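Local coordinates for protein parvulin 42 (Trypanosoma brucei brucei, PDB 6GMP) that probably catalyses the cis-trans isomerisation of peptidyl-prolyl bonds through its parvulin-type PPIase domain, at residues S106-T111 against V115-R120. Residues are numbered along the deposited sequence; the frame is centred on the assembly and turned at random.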
ATOM      1  N   SER A 106      -4.693  -7.084   0.557  1.00 23.01           N
ATOM      2  CA  SER A 106      -5.982  -6.550   0.154  1.00 23.70           C
ATOM      3  C   SER A 106      -6.059  -6.288  -1.347  1.00 25.88           C
ATOM      4  O   SER A 106      -5.042  -6.228  -2.041  1.00 26.73           O
ATOM      5  CB  SER A 106      -6.251  -5.238   0.880  1.00 24.95           C
ATOM      6  OG  SER A 106      -5.388  -4.212   0.412  1.00 23.03           O
ATOM      7  N   ALA A 107      -7.283  -6.107  -1.831  1.00 28.79           N
ATOM      8  CA  ALA A 107      -7.508  -5.481  -3.120  1.00 28.83           C
ATOM      9  C   ALA A 107      -7.123  -4.022  -2.975  1.00 27.03           C
ATOM     10  O   ALA A 107      -6.963  -3.533  -1.856  1.00 29.39           O
ATOM     11  CB  ALA A 107      -8.952  -5.587  -3.515  1.00 33.36           C
ATOM     12  N   PRO A 108      -6.965  -3.314  -4.098  1.00 25.44           N
ATOM     13  CA  PRO A 108      -6.646  -1.889  -3.969  1.00 27.83           C
ATOM     14  C   PRO A 108      -7.707  -1.144  -3.166  1.00 28.88           C
ATOM     15  O   PRO A 108      -8.895  -1.291  -3.420  1.00 31.88           O
ATOM     16  CB  PRO A 108      -6.615  -1.405  -5.422  1.00 28.43           C
ATOM     17  CG  PRO A 108      -6.277  -2.640  -6.230  1.00 30.04           C
ATOM     18  CD  PRO A 108      -6.980  -3.760  -5.505  1.00 26.87           C
ATOM     19  N   VAL A 109      -7.266  -0.369  -2.184  1.00 24.75           N
ATOM     20  CA  VAL A 109      -8.175   0.456  -1.393  1.00 26.61           C
ATOM     21  C   VAL A 109      -7.672   1.885  -1.392  1.00 28.53           C
ATOM     22  O   VAL A 109      -6.483   2.153  -1.214  1.00 23.20           O
ATOM     23  CB  VAL A 109      -8.350  -0.047   0.057  1.00 31.89           C
ATOM     24  CG1 VAL A 109      -7.032  -0.132   0.783  1.00 33.14           C
ATOM     25  CG2 VAL A 109      -9.306   0.862   0.813  1.00 31.04           C
ATOM     26  N   GLU A 110      -8.601   2.801  -1.594  1.00 30.35           N
ATOM     27  CA  GLU A 110      -8.259   4.187  -1.792  1.00 30.84           C
ATOM     28  C   GLU A 110      -8.517   5.015  -0.542  1.00 31.81           C
ATOM     29  O   GLU A 110      -9.509   4.812   0.172  1.00 36.04           O
ATOM     30  CB  GLU A 110      -9.078   4.727  -2.951  1.00 37.12           C
ATOM     31  CG  GLU A 110      -8.693   6.105  -3.363  1.00 43.47           C
ATOM     32  CD  GLU A 110      -9.559   6.606  -4.484  1.00 39.75           C
ATOM     33  OE1 GLU A 110     -10.530   5.899  -4.836  1.00 41.96           O
ATOM     34  OE2 GLU A 110      -9.271   7.701  -4.997  1.00 41.17           O
ATOM     35  N   THR A 111      -7.612   5.949  -0.285  1.00 31.77           N
ATOM     36  CA  THR A 111      -7.822   6.973   0.723  1.00 28.16           C
ATOM     37  C   THR A 111      -7.311   8.300   0.174  1.00 32.09           C
ATOM     38  O   THR A 111      -6.918   8.378  -0.990  1.00 30.28           O
ATOM     39  CB  THR A 111      -7.065   6.666   2.010  1.00 27.77           C
ATOM     40  OG1 THR A 111      -5.663   6.843   1.788  1.00 27.24           O
ATOM     41  CG2 THR A 111      -7.340   5.243   2.475  1.00 28.94           C
ATOM     42  N   VAL A 115      -3.702   5.115  -3.478  1.00 21.64           N
ATOM     43  CA  VAL A 115      -4.255   3.781  -3.581  1.00 20.67           C
ATOM     44  C   VAL A 115      -3.322   2.804  -2.875  1.00 19.29           C
ATOM     45  O   VAL A 115      -2.132   2.730  -3.195  1.00 19.00           O
ATOM     46  CB  VAL A 115      -4.449   3.386  -5.061  1.00 22.20           C
ATOM     47  CG1 VAL A 115      -5.098   2.015  -5.169  1.00 24.72           C
ATOM     48  CG2 VAL A 115      -5.289   4.442  -5.780  1.00 23.82           C
ATOM     49  N   HIS A 116      -3.865   2.077  -1.903  1.00 19.55           N
ATOM     50  CA  HIS A 116      -3.083   1.161  -1.073  1.00 18.41           C
ATOM     51  C   HIS A 116      -3.281  -0.302  -1.432  1.00 19.31           C
ATOM     52  O   HIS A 116      -4.376  -0.709  -1.810  1.00 21.08           O
ATOM     53  CB  HIS A 116      -3.494   1.275   0.399  1.00 18.51           C
ATOM     54  CG  HIS A 116      -3.530   2.666   0.944  1.00 20.17           C
ATOM     55  ND1 HIS A 116      -2.669   3.093   1.927  1.00 21.88           N
ATOM     56  CD2 HIS A 116      -4.377   3.696   0.714  1.00 21.86           C
ATOM     57  CE1 HIS A 116      -2.956   4.341   2.251  1.00 23.06           C
ATOM     58  NE2 HIS A 116      -3.996   4.729   1.536  1.00 22.98           N
ATOM     59  N   LEU A 117      -2.223  -1.089  -1.252  1.00 19.35           N
ATOM     60  CA  LEU A 117      -2.362  -2.529  -1.061  1.00 20.57           C
ATOM     61  C   LEU A 117      -1.934  -2.749   0.369  1.00 19.93           C
ATOM     62  O   LEU A 117      -0.850  -2.323   0.748  1.00 19.25           O
ATOM     63  CB  LEU A 117      -1.430  -3.310  -1.989  1.00 20.54           C
ATOM     64  CG  LEU A 117      -1.638  -3.120  -3.495  1.00 21.42           C
ATOM     65  CD1 LEU A 117      -0.623  -3.956  -4.278  1.00 23.41           C
ATOM     66  CD2 LEU A 117      -3.028  -3.455  -3.948  1.00 22.43           C
ATOM     67  N   ILE A 118      -2.785  -3.397   1.159  1.00 21.46           N
ATOM     68  CA  ILE A 118      -2.519  -3.615   2.575  1.00 20.27           C
ATOM     69  C   ILE A 118      -2.220  -5.083   2.827  1.00 20.46           C
ATOM     70  O   ILE A 118      -2.919  -5.952   2.328  1.00 21.58           O
ATOM     71  CB  ILE A 118      -3.713  -3.163   3.454  1.00 21.63           C
ATOM     72  CG1 ILE A 118      -4.036  -1.701   3.161  1.00 22.01           C
ATOM     73  CG2 ILE A 118      -3.379  -3.333   4.923  1.00 21.84           C
ATOM     74  CD1 ILE A 118      -5.308  -1.221   3.768  1.00 24.36           C
ATOM     75  N   TYR A 119      -1.174  -5.334   3.610  1.00 20.28           N
ATOM     76  CA  TYR A 119      -0.738  -6.678   3.944  1.00 21.82           C
ATOM     77  C   TYR A 119      -0.790  -6.879   5.454  1.00 21.57           C
ATOM     78  O   TYR A 119      -0.266  -6.067   6.216  1.00 21.95           O
ATOM     79  CB  TYR A 119       0.692  -6.888   3.441  1.00 18.64           C
ATOM     80  CG  TYR A 119       1.329  -8.196   3.836  1.00 20.75           C
ATOM     81  CD1 TYR A 119       0.851  -9.410   3.359  1.00 21.93           C
ATOM     82  CD2 TYR A 119       2.452  -8.218   4.655  1.00 22.41           C
ATOM     83  CE1 TYR A 119       1.451 -10.598   3.703  1.00 23.55           C
ATOM     84  CE2 TYR A 119       3.061  -9.402   5.004  1.00 23.70           C
ATOM     85  CZ  TYR A 119       2.560 -10.596   4.523  1.00 23.82           C
ATOM     86  OH  TYR A 119       3.168 -11.776   4.870  1.00 28.09           O
ATOM     87  N   ARG A 120      -1.418  -7.962   5.883  1.00 23.24           N
ATOM     88  CA  ARG A 120      -1.408  -8.324   7.294  1.00 23.19           C
ATOM     89  C   ARG A 120      -0.275  -9.311   7.566  1.00 24.72           C
ATOM     90  O   ARG A 120      -0.262 -10.434   7.032  1.00 27.48           O
ATOM     91  CB  ARG A 120      -2.742  -8.933   7.716  1.00 26.21           C
ATOM     92  CG  ARG A 120      -2.772  -9.269   9.188  1.00 27.65           C
ATOM     93  CD  ARG A 120      -4.107  -9.805   9.613  1.00 29.75           C
ATOM     94  NE  ARG A 120      -4.038 -10.335  10.966  1.00 32.88           N
ATOM     95  CZ  ARG A 120      -5.030 -10.969  11.575  1.00 35.66           C
ATOM     96  NH1 ARG A 120      -6.192 -11.156  10.958  1.00 38.11           N
ATOM     97  NH2 ARG A 120      -4.853 -11.409  12.807  1.00 40.70           N
TER
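The CG1 methyl of V109 overlaps the end of I118, meeting its CD1 at 3.6 Å, on the face of the C-terminal beta hairpin that helix 91-97 covers. This hairpin, strands 109-111 and 114-120, forms one side of the four-stranded antiparallel sheet of the parvulin fold, with 109-111 as an edge strand. V109 and H116 are its hydrogen-bonded pair, joined by V109 N to H116 O and by H116 N to V109 O, the latter 2.7 Å long and nearly straight. Just before V109, the CA-H of P108 points to H116 O, while the proline ring rests, through CB, against V115 CG1 on the opposite face, toward helix 37-49. There CG of P108 lies beside L117 CD2. S106 takes over the pairing with its side chain: OG, set between its own backbone N and carbonyl carbon (chi1 70°), accepts the N-H of I118, N to OG 2.8 Å, and donates to A107 O from above that carbonyl's plane. S106 N in turn donates to I118 O. H116 and H10 probably correspond to the histidine pair of parvulin active sites; ND1 of H116 is hydrogen-bonded to ND1 of H10, and F93 meets the H116 ring edge-to-face. At the other ring nitrogen, T111 OG1 approaches in the imidazole plane, 2.7 Å from NE2, and also accepts the backbone N-H of L113.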